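Local coordinates for protein DNA polymerase III subunit beta (PDB 4TRT) that forms a ring-shaped head-to-tail homodimer around DNA and probably confers tethering and processivity on DNA polymerases and other proteins, at residues A[189-193]-A[194-198]; A[16-19]-A[20-24]; A[255-258]-A[259-263]; A[322-325]-A[326-329]; A[4-8]-A[9-13]. All blocks are in the same frame, centred on the assembly; numbering follows the deposited sequence.

Contact 1: A[189-193]-A[194-198]; sequences LIIPA and RSVDE
Ile191 overlaps Val196 methyl to methyl, its CG2 lying 3.6 Å from Val196 CG2, and the two side chains cross at about a right angle. Each branch owes its place to the first torsion: on Ile191, CG1 is beside the backbone N (chi1 -51°), which puts CG2 anti to it, while on Val196 it is CG1 that takes the anti position, leaving CG2 beside the backbone N and facing the strand. Ile191 CG2 also brushes Ser195 CB at 4.1 Å. The join is a strand running straight into a helix, and their short axes make an angle of 82°. Pro192 occupies the N-cap position, and its carbonyl takes the first turn's bond: Val196 N donates to Pro192 O over 3.0 Å, in the carbonyl plane. One residue on, Asp197 N donates to Ala193 O, also at 3.0 Å but tilted 18° from the plane of the Ala193 carbonyl. The Asp197 carboxylate passes close to the same oxygen, before OD1 forms a salt bridge with Arg141. Within the central domain, strand 189-192 pairs with strand 155-161, whose Ile156 touches Ala193 and Val196, while Leu228 of strand 224-229 packs on Ile191 and Ser195; Ile52 of strand 52-59, from the N-terminal domain, reaches Ser195.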
loop_
_atom_site.group_PDB
_atom_site.type_symbol
_atom_site.label_atom_id
_atom_site.label_comp_id
_atom_site.label_asym_id
_atom_site.label_seq_id
_atom_site.Cartn_x
_atom_site.Cartn_y
_atom_site.Cartn_z
ATOM N N LEU A 189 -33.842 12.105 -5.577
ATOM C CA LEU A 189 -32.611 12.688 -6.114
ATOM C C LEU A 189 -31.814 11.581 -6.799
ATOM O O LEU A 189 -31.914 10.429 -6.406
ATOM C CB LEU A 189 -31.748 13.244 -4.974
ATOM C CG LEU A 189 -32.355 14.314 -4.057
ATOM C CD1 LEU A 189 -31.475 14.526 -2.842
ATOM C CD2 LEU A 189 -32.564 15.622 -4.794
ATOM N N ILE A 190 -31.044 11.940 -7.821
ATOM C CA ILE A 190 -30.061 11.045 -8.409
ATOM C C ILE A 190 -28.708 11.734 -8.311
ATOM O O ILE A 190 -28.501 12.793 -8.907
ATOM C CB ILE A 190 -30.354 10.702 -9.881
ATOM C CG1 ILE A 190 -31.776 10.118 -10.022
ATOM C CG2 ILE A 190 -29.286 9.734 -10.395
ATOM C CD1 ILE A 190 -32.254 9.986 -11.453
ATOM N N ILE A 191 -27.798 11.128 -7.546
ATOM C CA ILE A 191 -26.489 11.703 -7.241
ATOM C C ILE A 191 -25.403 11.027 -8.096
ATOM O O ILE A 191 -25.310 9.816 -8.098
ATOM C CB ILE A 191 -26.129 11.489 -5.746
ATOM C CG1 ILE A 191 -27.262 11.949 -4.829
ATOM C CG2 ILE A 191 -24.809 12.171 -5.388
ATOM C CD1 ILE A 191 -27.513 13.430 -4.867
ATOM N N PRO A 192 -24.566 11.807 -8.809
ATOM C CA PRO A 192 -23.503 11.180 -9.604
ATOM C C PRO A 192 -22.624 10.276 -8.737
ATOM O O PRO A 192 -22.318 10.642 -7.596
ATOM C CB PRO A 192 -22.721 12.375 -10.151
ATOM C CG PRO A 192 -23.688 13.502 -10.140
ATOM C CD PRO A 192 -24.555 13.273 -8.940
ATOM N N ALA A 193 -22.284 9.087 -9.235
ATOM C CA ALA A 193 -21.556 8.086 -8.428
ATOM C C ALA A 193 -20.238 8.615 -7.862
ATOM O O ALA A 193 -19.908 8.344 -6.699
ATOM C CB ALA A 193 -21.283 6.819 -9.227
ATOM N N ARG A 194 -19.461 9.317 -8.680
ATOM C CA ARG A 194 -18.192 9.923 -8.190
ATOM C C ARG A 194 -18.417 10.962 -7.073
ATOM O O ARG A 194 -17.585 11.119 -6.188
ATOM C CB ARG A 194 -17.397 10.565 -9.318
ATOM C CG ARG A 194 -16.759 9.591 -10.297
ATOM C CD ARG A 194 -16.112 10.282 -11.497
ATOM N NE ARG A 194 -15.269 11.443 -11.103
ATOM C CZ ARG A 194 -15.509 12.745 -11.352
ATOM N NH1 ARG A 194 -16.579 13.147 -12.041
ATOM N NH2 ARG A 194 -14.650 13.675 -10.904
ATOM N N SER A 195 -19.550 11.648 -7.094
ATOM C CA SER A 195 -19.913 12.527 -5.978
ATOM C C SER A 195 -20.342 11.749 -4.724
ATOM O O SER A 195 -20.098 12.185 -3.587
ATOM C CB SER A 195 -21.013 13.500 -6.398
ATOM O OG SER A 195 -20.529 14.370 -7.386
ATOM N N VAL A 196 -20.965 10.588 -4.909
ATOM C CA VAL A 196 -21.218 9.700 -3.769
ATOM C C VAL A 196 -19.899 9.268 -3.102
ATOM O O VAL A 196 -19.809 9.246 -1.878
ATOM C CB VAL A 196 -22.088 8.491 -4.163
ATOM C CG1 VAL A 196 -22.098 7.439 -3.063
ATOM C CG2 VAL A 196 -23.498 8.956 -4.471
ATOM N N ASP A 197 -18.875 8.967 -3.898
ATOM C CA ASP A 197 -17.561 8.602 -3.358
ATOM C C ASP A 197 -16.995 9.700 -2.457
ATOM O O ASP A 197 -16.431 9.414 -1.399
ATOM C CB ASP A 197 -16.557 8.327 -4.471
ATOM C CG ASP A 197 -16.900 7.104 -5.285
ATOM O OD1 ASP A 197 -17.544 6.180 -4.752
ATOM O OD2 ASP A 197 -16.532 7.071 -6.474
ATOM N N GLU A 198 -17.159 10.954 -2.881
ATOM C CA GLU A 198 -16.687 12.085 -2.097
ATOM C C GLU A 198 -17.520 12.222 -0.831
ATOM O O GLU A 198 -16.977 12.542 0.219
ATOM C CB GLU A 198 -16.744 13.388 -2.905
ATOM C CG GLU A 198 -15.920 13.384 -4.186
ATOM C CD GLU A 198 -14.450 13.062 -3.977
ATOM O OE1 GLU A 198 -13.913 13.226 -2.852
ATOM O OE2 GLU A 198 -13.820 12.616 -4.961
#

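Contact 2: A[16-19]-A[20-24]; sequences GLLE and RVIPS
Arg20 folds back over the last full turn of helix 8-21 toward Gly16 and Leu17. Its CB stands 3.9 Å from Leu17 O. CG and CD run past the Gly16 carbonyl oxygen, and NE of Arg20 comes to 3.6 Å from Gly16 O, which lies obliquely to the guanidinium. A bend at chi3 (-49°) then turns the flat end toward Leu17, so that Leu17 CD2 meets NH2 of Arg20 in the plane of the group, at its edge, 3.2 Å away. A water joins the same two residues: it donates to Leu17 O at 2.7 Å and accepts a weak bond from Arg20 NH2. The helix is fraying here. Arg20 N reaches Leu17 O only weakly, whereas Ile22 N still donates almost straight to Leu18 O (2.9 Å, 175°). The side chains of the same two residues meet, Leu18 CD2 at 4.1 Å from Ile22 CD1, an apolar pair set on Leu34 of strand 33-38. Glu19 turns elsewhere, to a salt bridge with Arg80. With Arg201 NH1 close to Arg20 NH1, two like charges come close at the end of the helix, where carbonyl oxygens collect; the water-bridged Leu17 carbonyl and the nearby Gly16 oxygen would probably ease the positive charge there.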
loop_
_atom_site.group_PDB
_atom_site.type_symbol
_atom_site.label_atom_id
_atom_site.label_comp_id
_atom_site.label_asym_id
_atom_site.label_seq_id
_atom_site.Cartn_x
_atom_site.Cartn_y
_atom_site.Cartn_z
ATOM N N GLY A 16 -6.893 17.243 5.319
ATOM C CA GLY A 16 -6.981 15.885 4.789
ATOM C C GLY A 16 -8.202 15.687 3.902
ATOM O O GLY A 16 -8.124 15.028 2.855
ATOM N N LEU A 17 -9.331 16.250 4.316
ATOM C CA LEU A 17 -10.550 16.161 3.522
ATOM C C LEU A 17 -10.406 16.975 2.235
ATOM O O LEU A 17 -10.759 16.503 1.157
ATOM C CB LEU A 17 -11.768 16.632 4.331
ATOM C CG LEU A 17 -12.217 15.791 5.537
ATOM C CD1 LEU A 17 -13.304 16.535 6.312
ATOM C CD2 LEU A 17 -12.701 14.389 5.168
ATOM N N LEU A 18 -9.884 18.192 2.351
ATOM C CA LEU A 18 -9.774 19.087 1.204
ATOM C C LEU A 18 -8.736 18.627 0.191
ATOM O O LEU A 18 -8.958 18.737 -1.008
ATOM C CB LEU A 18 -9.479 20.522 1.643
ATOM C CG LEU A 18 -10.790 21.202 2.003
ATOM C CD1 LEU A 18 -10.622 22.226 3.101
ATOM C CD2 LEU A 18 -11.455 21.775 0.759
ATOM N N GLU A 19 -7.626 18.064 0.660
ATOM C CA GLU A 19 -6.589 17.618 -0.258
ATOM C C GLU A 19 -7.016 16.415 -1.106
ATOM O O GLU A 19 -6.487 16.218 -2.196
ATOM C CB GLU A 19 -5.265 17.346 0.467
ATOM C CG GLU A 19 -5.112 15.972 1.074
ATOM C CD GLU A 19 -3.731 15.744 1.672
ATOM O OE1 GLU A 19 -3.651 15.066 2.708
ATOM O OE2 GLU A 19 -2.723 16.223 1.118
ATOM N N ARG A 20 -7.972 15.627 -0.631
ATOM C CA ARG A 20 -8.488 14.536 -1.460
ATOM C C ARG A 20 -9.411 15.021 -2.590
ATOM O O ARG A 20 -9.510 14.347 -3.597
ATOM C CB ARG A 20 -9.153 13.431 -0.637
ATOM C CG ARG A 20 -8.147 12.467 -0.009
ATOM C CD ARG A 20 -8.860 11.439 0.841
ATOM N NE ARG A 20 -9.809 12.080 1.757
ATOM C CZ ARG A 20 -10.610 11.430 2.594
ATOM N NH1 ARG A 20 -10.558 10.104 2.688
ATOM N NH2 ARG A 20 -11.454 12.118 3.354
ATOM N N VAL A 21 -10.040 16.187 -2.427
ATOM C CA VAL A 21 -10.903 16.806 -3.456
ATOM C C VAL A 21 -10.122 17.716 -4.416
ATOM O O VAL A 21 -10.236 17.598 -5.645
ATOM C CB VAL A 21 -12.024 17.625 -2.784
ATOM C CG1 VAL A 21 -12.824 18.425 -3.807
ATOM C CG2 VAL A 21 -12.933 16.704 -1.984
ATOM N N ILE A 22 -9.330 18.630 -3.856
ATOM C CA ILE A 22 -8.572 19.580 -4.664
ATOM C C ILE A 22 -7.552 18.803 -5.502
ATOM O O ILE A 22 -6.825 17.963 -4.956
ATOM C CB ILE A 22 -7.883 20.645 -3.777
ATOM C CG1 ILE A 22 -8.937 21.437 -3.008
ATOM C CG2 ILE A 22 -7.032 21.585 -4.618
ATOM C CD1 ILE A 22 -8.420 22.402 -1.958
ATOM N N PRO A 23 -7.488 19.069 -6.829
ATOM C CA PRO A 23 -6.456 18.428 -7.654
ATOM C C PRO A 23 -5.042 18.846 -7.272
ATOM O O PRO A 23 -4.824 19.982 -6.840
ATOM C CB PRO A 23 -6.790 18.895 -9.096
ATOM C CG PRO A 23 -8.181 19.418 -9.040
ATOM C CD PRO A 23 -8.409 19.895 -7.635
ATOM N N SER A 24 -4.090 17.927 -7.394
ATOM C CA SER A 24 -2.682 18.242 -7.142
ATOM C C SER A 24 -2.011 18.816 -8.392
ATOM O O SER A 24 -0.985 19.464 -8.287
ATOM C CB SER A 24 -1.923 16.992 -6.664
ATOM O OG SER A 24 -2.153 15.912 -7.560
HETATM O O HOH W 1 -12.294 14.230 1.274
#

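Contact 3: A[255-258]-A[259-263]; sequences TALK and EAVNR
The Arg263 guanidinium has Glu259 O over the centre of one face, 3.5 Å above its plane, and is tied to Ala256 by a water at its edge: the water, in the plane, accepts from NH1 of Arg263 at 2.9 Å and donates to Ala256 O. NE donates to Asn81 O of the second subunit, and NH1, besides the water, forms a salt bridge with Asp298. The Glu259 carboxylate runs alongside Thr255, both side chains pointing the same way, and OE2 of Glu259 rests 3.5 Å from Thr255 CG2. On Thr255, OG1 lies beside the backbone N (chi1 -67°), which leaves CG2 anti to it and presents that methyl to the carboxylate. On another face of the helix Leu257 and Val261 also lie side by side, with Leu257 CD1 4.0 Å from Val261 CG2. Regular i to i+4 bonds carry the backbone, among them Glu259 N to Thr255 O at 2.9 Å. Lys258 extends away toward the turn after helix 317-324, where Ile327 O takes its NZ. Helix 254-265 of the C-terminal domain thus sets Leu257 and Val261 against helix 317-324 and strand 284-290, Ala260 against strand 294-301, and Asn262 and Arg263 against the second subunit.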
loop_
_atom_site.group_PDB
_atom_site.type_symbol
_atom_site.label_atom_id
_atom_site.label_comp_id
_atom_site.label_asym_id
_atom_site.label_seq_id
_atom_site.Cartn_x
_atom_site.Cartn_y
_atom_site.Cartn_z
ATOM N N THR A 255 -19.148 -15.410 5.370
ATOM C CA THR A 255 -17.692 -15.354 5.228
ATOM C C THR A 255 -17.190 -16.574 4.484
ATOM O O THR A 255 -16.316 -16.448 3.601
ATOM C CB THR A 255 -16.991 -15.245 6.587
ATOM O OG1 THR A 255 -17.310 -13.981 7.173
ATOM C CG2 THR A 255 -15.472 -15.399 6.452
ATOM N N ALA A 256 -17.748 -17.744 4.804
ATOM C CA ALA A 256 -17.366 -18.965 4.080
ATOM C C ALA A 256 -17.675 -18.828 2.589
ATOM O O ALA A 256 -16.843 -19.185 1.737
ATOM C CB ALA A 256 -18.015 -20.203 4.685
ATOM N N LEU A 257 -18.842 -18.269 2.255
ATOM C CA LEU A 257 -19.216 -18.103 0.848
ATOM C C LEU A 257 -18.296 -17.123 0.127
ATOM O O LEU A 257 -17.875 -17.384 -1.010
ATOM C CB LEU A 257 -20.686 -17.676 0.705
ATOM C CG LEU A 257 -21.176 -17.381 -0.706
ATOM C CD1 LEU A 257 -21.128 -18.629 -1.604
ATOM C CD2 LEU A 257 -22.583 -16.783 -0.633
ATOM N N LYS A 258 -17.976 -16.006 0.773
ATOM C CA LYS A 258 -17.091 -15.006 0.165
ATOM C C LYS A 258 -15.718 -15.585 -0.093
ATOM O O LYS A 258 -15.166 -15.395 -1.163
ATOM C CB LYS A 258 -16.931 -13.787 1.055
ATOM C CG LYS A 258 -18.203 -12.964 1.191
ATOM C CD LYS A 258 -17.976 -11.815 2.171
ATOM C CE LYS A 258 -19.289 -11.191 2.548
ATOM N NZ LYS A 258 -19.093 -9.964 3.379
ATOM N N GLU A 259 -15.187 -16.306 0.890
ATOM C CA GLU A 259 -13.869 -16.880 0.775
ATOM C C GLU A 259 -13.842 -17.995 -0.293
ATOM O O GLU A 259 -12.847 -18.144 -1.000
ATOM C CB GLU A 259 -13.375 -17.357 2.148
ATOM C CG GLU A 259 -13.100 -16.178 3.088
ATOM C CD GLU A 259 -12.633 -16.559 4.486
ATOM O OE1 GLU A 259 -12.688 -17.739 4.854
ATOM O OE2 GLU A 259 -12.211 -15.648 5.230
ATOM N N ALA A 260 -14.934 -18.739 -0.429
ATOM C CA ALA A 260 -15.028 -19.783 -1.427
ATOM C C ALA A 260 -15.116 -19.213 -2.843
ATOM O O ALA A 260 -14.461 -19.727 -3.744
ATOM C CB ALA A 260 -16.204 -20.706 -1.136
ATOM N N VAL A 261 -15.907 -18.143 -3.040
ATOM C CA VAL A 261 -16.040 -17.519 -4.361
ATOM C C VAL A 261 -14.701 -16.931 -4.748
ATOM O O VAL A 261 -14.199 -17.142 -5.868
ATOM C CB VAL A 261 -17.159 -16.465 -4.387
ATOM C CG1 VAL A 261 -17.100 -15.609 -5.644
ATOM C CG2 VAL A 261 -18.531 -17.149 -4.280
ATOM N N ASN A 262 -14.085 -16.229 -3.806
ATOM C CA ASN A 262 -12.772 -15.647 -4.032
ATOM C C ASN A 262 -11.742 -16.674 -4.496
ATOM O O ASN A 262 -11.065 -16.465 -5.508
ATOM C CB ASN A 262 -12.252 -14.946 -2.780
ATOM C CG ASN A 262 -10.919 -14.268 -3.027
ATOM O OD1 ASN A 262 -10.849 -13.300 -3.773
ATOM N ND2 ASN A 262 -9.853 -14.806 -2.451
ATOM N N ARG A 263 -11.598 -17.770 -3.765
ATOM C CA ARG A 263 -10.538 -18.724 -4.084
ATOM C C ARG A 263 -10.780 -19.452 -5.417
ATOM O O ARG A 263 -9.837 -19.631 -6.199
ATOM C CB ARG A 263 -10.281 -19.703 -2.937
ATOM C CG ARG A 263 -11.366 -20.735 -2.664
ATOM C CD ARG A 263 -10.876 -21.762 -1.645
ATOM N NE ARG A 263 -10.583 -21.143 -0.356
ATOM C CZ ARG A 263 -11.457 -21.008 0.651
ATOM N NH1 ARG A 263 -12.706 -21.464 0.572
ATOM N NH2 ARG A 263 -11.063 -20.417 1.760
HETATM O O HOH W 2 -14.946 -21.092 2.422
#

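Contact 4: A[322-325]-A[326-329]; sequences DALG and PIDG
A type I beta turn runs from Leu324 to Ile327, closed by Ile327 N donating to Leu324 O at 2.8 Å from above the carbonyl plane, 47° out of it. Pro326, at the third position of the turn, has no N-H to offer the helix behind it; its CD lies instead 3.7 Å from Asp322 O and 3.6 Å from Ala323 O. The side chains of Leu324 and Ile327 run slantwise to one another and meet at their ends, Leu324 CD2 against Ile327 CD1 at 4.0 Å. With CG1 of Ile327 set anti to the carbonyl carbon (chi1 -61°), the chain leads back along the turn, and CD1 also comes within 4.1 Å of Ala323 O. This turn carries the chain of the C-terminal domain out of helix 317-324 toward strand 330-335, and Phe344 of strand 342-346 packs on both Leu324 and Ile327. On the polar side a water donates to Gly325 O at 2.8 Å and to Asp328 OD1 at 2.7 Å, so that it ties the turn to the residue that follows it. Gly325 O also accepts from Lys258 NZ of helix 254-265, which draws the carbonyls of Gly325 and Ile327 to one ammonium group. Asp322 OD2 is engaged by Arg174 in a salt bridge.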
loop_
_atom_site.group_PDB
_atom_site.type_symbol
_atom_site.label_atom_id
_atom_site.label_comp_id
_atom_site.label_asym_id
_atom_site.label_seq_id
_atom_site.Cartn_x
_atom_site.Cartn_y
_atom_site.Cartn_z
ATOM N N ASP A 322 -18.977 -8.391 -5.284
ATOM C CA ASP A 322 -19.566 -7.047 -5.114
ATOM C C ASP A 322 -20.872 -7.158 -4.329
ATOM O O ASP A 322 -21.091 -6.423 -3.369
ATOM C CB ASP A 322 -19.923 -6.396 -6.458
ATOM C CG ASP A 322 -18.726 -5.915 -7.254
ATOM O OD1 ASP A 322 -17.628 -5.735 -6.709
ATOM O OD2 ASP A 322 -18.921 -5.672 -8.468
ATOM N N ALA A 323 -21.748 -8.063 -4.769
ATOM C CA ALA A 323 -23.085 -8.198 -4.198
ATOM C C ALA A 323 -23.043 -8.698 -2.746
ATOM O O ALA A 323 -23.841 -8.257 -1.921
ATOM C CB ALA A 323 -23.945 -9.119 -5.060
ATOM N N LEU A 324 -22.127 -9.615 -2.448
ATOM C CA LEU A 324 -21.985 -10.162 -1.099
ATOM C C LEU A 324 -21.313 -9.238 -0.101
ATOM O O LEU A 324 -21.450 -9.434 1.122
ATOM C CB LEU A 324 -21.211 -11.480 -1.127
ATOM C CG LEU A 324 -21.922 -12.623 -1.828
ATOM C CD1 LEU A 324 -20.978 -13.814 -1.883
ATOM C CD2 LEU A 324 -23.220 -12.971 -1.099
ATOM N N GLY A 325 -20.560 -8.260 -0.606
ATOM C CA GLY A 325 -19.731 -7.395 0.223
ATOM C C GLY A 325 -20.400 -6.889 1.484
ATOM O O GLY A 325 -19.871 -7.077 2.574
ATOM N N PRO A 326 -21.563 -6.242 1.347
ATOM C CA PRO A 326 -22.295 -5.709 2.511
ATOM C C PRO A 326 -23.003 -6.747 3.401
ATOM O O PRO A 326 -23.588 -6.373 4.393
ATOM C CB PRO A 326 -23.344 -4.799 1.868
ATOM C CG PRO A 326 -22.813 -4.483 0.510
ATOM C CD PRO A 326 -22.137 -5.748 0.081
ATOM N N ILE A 327 -22.962 -8.024 3.047
ATOM C CA ILE A 327 -23.626 -9.067 3.822
ATOM C C ILE A 327 -22.664 -9.686 4.837
ATOM O O ILE A 327 -21.626 -10.222 4.469
ATOM C CB ILE A 327 -24.205 -10.177 2.923
ATOM C CG1 ILE A 327 -25.243 -9.593 1.962
ATOM C CG2 ILE A 327 -24.828 -11.280 3.781
ATOM C CD1 ILE A 327 -25.751 -10.528 0.870
ATOM N N ASP A 328 -23.049 -9.623 6.114
ATOM C CA ASP A 328 -22.304 -10.238 7.220
ATOM C C ASP A 328 -23.156 -11.278 7.970
ATOM O O ASP A 328 -24.379 -11.220 7.974
ATOM C CB ASP A 328 -21.894 -9.161 8.215
ATOM C CG ASP A 328 -21.039 -8.070 7.590
ATOM O OD1 ASP A 328 -20.078 -8.408 6.874
ATOM O OD2 ASP A 328 -21.308 -6.880 7.849
ATOM N N GLY A 329 -22.491 -12.219 8.615
ATOM C CA GLY A 329 -23.170 -13.250 9.377
ATOM C C GLY A 329 -23.601 -14.380 8.469
ATOM O O GLY A 329 -22.806 -15.240 8.105
HETATM O O HOH W 3 -19.694 -6.254 5.224
#

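Contact 5: A[4-8]-A[9-13]; sequences ANVTK and KTLNE
Val6 and Leu11 meet at about a right angle where strand 2-7 of the N-terminal domain turns directly into helix 8-21, a beta-to-alpha junction whose short axes stand at 84°. CG1 of Val6 sits between the backbone N and the carbonyl carbon (chi1 63°), which swings it to 3.8 Å from Leu11 CD2. Val79 of helix 72-81 touches Leu11 beyond, and Val58 of strand 52-59 lies against Val6, so the pair is buried between the strands and that second helix.

At the N-cap position Thr7 crosses Thr10 at a slant: its CB and CG2 both approach Thr10 OG1, with Thr7 CB 3.6 Å from that oxygen. The Thr7 side chain makes no capping bond. Its carbonyl does work for the helix, for Thr7 O accepts from Leu11 N at 3.1 Å, and Lys8 O likewise accepts from Asn12 N, almost in line with the C=O bond.

Lys8 and Asn12 lie side by side and point the same way. Asn12 CG comes within 3.4 Å of Lys8 O. Asn12 ND2 touches Lys8 CG at 3.8 Å, while the lysine's ammonium group runs on to the carbonyls of Leu82 and Gly84. With an alanine in place of Asn12 the amide is gone, and Lys8 CG would probably lose its neighbour on that side, a gap opening beside the lysine stem. Lys9 bends at its last torsion and its NZ closes a salt bridge on Glu13, one turn further along, 2.8 Å from Glu13 OE2 and nearly along the C-O axis.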
loop_
_atom_site.group_PDB
_atom_site.type_symbol
_atom_site.label_atom_id
_atom_site.label_comp_id
_atom_site.label_asym_id
_atom_site.label_seq_id
_atom_site.Cartn_x
_atom_site.Cartn_y
_atom_site.Cartn_z
ATOM N N ALA A 4 -3.403 33.359 13.536
ATOM C CA ALA A 4 -4.361 32.379 14.022
ATOM C C ALA A 4 -3.664 31.306 14.857
ATOM O O ALA A 4 -2.555 30.894 14.540
ATOM C CB ALA A 4 -5.128 31.743 12.860
ATOM N N ASN A 5 -4.315 30.881 15.938
ATOM C CA ASN A 5 -3.846 29.740 16.714
ATOM C C ASN A 5 -4.843 28.611 16.558
ATOM O O ASN A 5 -6.014 28.792 16.821
ATOM C CB ASN A 5 -3.661 30.123 18.184
ATOM C CG ASN A 5 -2.411 30.941 18.402
ATOM O OD1 ASN A 5 -1.285 30.442 18.277
ATOM N ND2 ASN A 5 -2.595 32.198 18.723
ATOM N N VAL A 6 -4.364 27.462 16.114
ATOM C CA VAL A 6 -5.217 26.337 15.799
ATOM C C VAL A 6 -4.545 25.037 16.282
ATOM O O VAL A 6 -3.318 24.955 16.392
ATOM C CB VAL A 6 -5.525 26.307 14.263
ATOM C CG1 VAL A 6 -4.261 26.113 13.445
ATOM C CG2 VAL A 6 -6.539 25.237 13.909
ATOM N N THR A 7 -5.366 24.049 16.629
ATOM C CA THR A 7 -4.891 22.718 16.998
ATOM C C THR A 7 -4.460 21.987 15.735
ATOM O O THR A 7 -5.179 22.015 14.734
ATOM C CB THR A 7 -6.011 21.950 17.722
ATOM O OG1 THR A 7 -6.186 22.518 19.028
ATOM C CG2 THR A 7 -5.686 20.500 17.858
ATOM N N LYS A 8 -3.294 21.349 15.767
ATOM C CA LYS A 8 -2.802 20.607 14.611
ATOM C C LYS A 8 -3.772 19.488 14.209
ATOM O O LYS A 8 -4.026 19.296 13.016
ATOM C CB LYS A 8 -1.413 20.021 14.854
ATOM C CG LYS A 8 -0.806 19.352 13.625
ATOM C CD LYS A 8 0.565 18.747 13.888
ATOM C CE LYS A 8 0.482 17.464 14.711
ATOM N NZ LYS A 8 1.819 17.038 15.175
ATOM N N LYS A 9 -4.289 18.764 15.202
ATOM C CA LYS A 9 -5.189 17.634 14.972
ATOM C C LYS A 9 -6.399 18.050 14.147
ATOM O O LYS A 9 -6.764 17.382 13.176
ATOM C CB LYS A 9 -5.657 17.037 16.302
ATOM C CG LYS A 9 -6.665 15.895 16.150
ATOM C CD LYS A 9 -6.994 15.249 17.487
ATOM C CE LYS A 9 -8.377 14.607 17.471
ATOM N NZ LYS A 9 -8.628 13.858 16.202
ATOM N N THR A 10 -6.979 19.187 14.490
ATOM C CA THR A 10 -8.186 19.644 13.830
ATOM C C THR A 10 -7.856 20.180 12.442
ATOM O O THR A 10 -8.583 19.919 11.482
ATOM C CB THR A 10 -8.914 20.719 14.665
ATOM O OG1 THR A 10 -8.801 20.422 16.066
ATOM C CG2 THR A 10 -10.382 20.716 14.337
ATOM N N LEU A 11 -6.768 20.926 12.328
ATOM C CA LEU A 11 -6.354 21.445 11.029
ATOM C C LEU A 11 -6.001 20.300 10.077
ATOM O O LEU A 11 -6.336 20.353 8.899
ATOM C CB LEU A 11 -5.196 22.425 11.174
ATOM C CG LEU A 11 -4.691 23.164 9.919
ATOM C CD1 LEU A 11 -5.745 24.046 9.230
ATOM C CD2 LEU A 11 -3.509 23.989 10.371
ATOM N N ASN A 12 -5.316 19.275 10.587
ATOM C CA ASN A 12 -5.038 18.055 9.813
ATOM C C ASN A 12 -6.284 17.402 9.272
ATOM O O ASN A 12 -6.299 16.948 8.118
ATOM C CB ASN A 12 -4.314 16.995 10.654
ATOM C CG ASN A 12 -2.830 17.151 10.655
ATOM O OD1 ASN A 12 -2.249 17.841 9.804
ATOM N ND2 ASN A 12 -2.180 16.480 11.610
ATOM N N GLU A 13 -7.316 17.303 10.098
ATOM C CA GLU A 13 -8.558 16.665 9.658
ATOM C C GLU A 13 -9.172 17.413 8.499
ATOM O O GLU A 13 -9.542 16.804 7.505
ATOM C CB GLU A 13 -9.574 16.569 10.789
ATOM C CG GLU A 13 -9.281 15.448 11.757
ATOM C CD GLU A 13 -10.320 15.347 12.854
ATOM O OE1 GLU A 13 -11.527 15.532 12.553
ATOM O OE2 GLU A 13 -9.922 15.087 14.008
#

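From the N terminus the contacts come in the order 5, 2, 1, 3, 4, each a local joint between adjoining segments; they follow in series, and none encloses or crosses another. Contacts 5 and 2 mark the start and the end of helix 8-21, their centres about 16 Å apart. Contact 1, the strand-to-helix junction of the central domain, touches contact 2 across the domain boundary through Glu198 OE1 and Val21 CG2, 3.7 Å apart. Contacts 3 and 4 join in the C-terminal domain, where Lys258 meets the turn and Leu257 CD2 packs on Leu324 CD1 at 3.6 Å. Contacts 2 and 3 lie on opposite sides of the chain's centre.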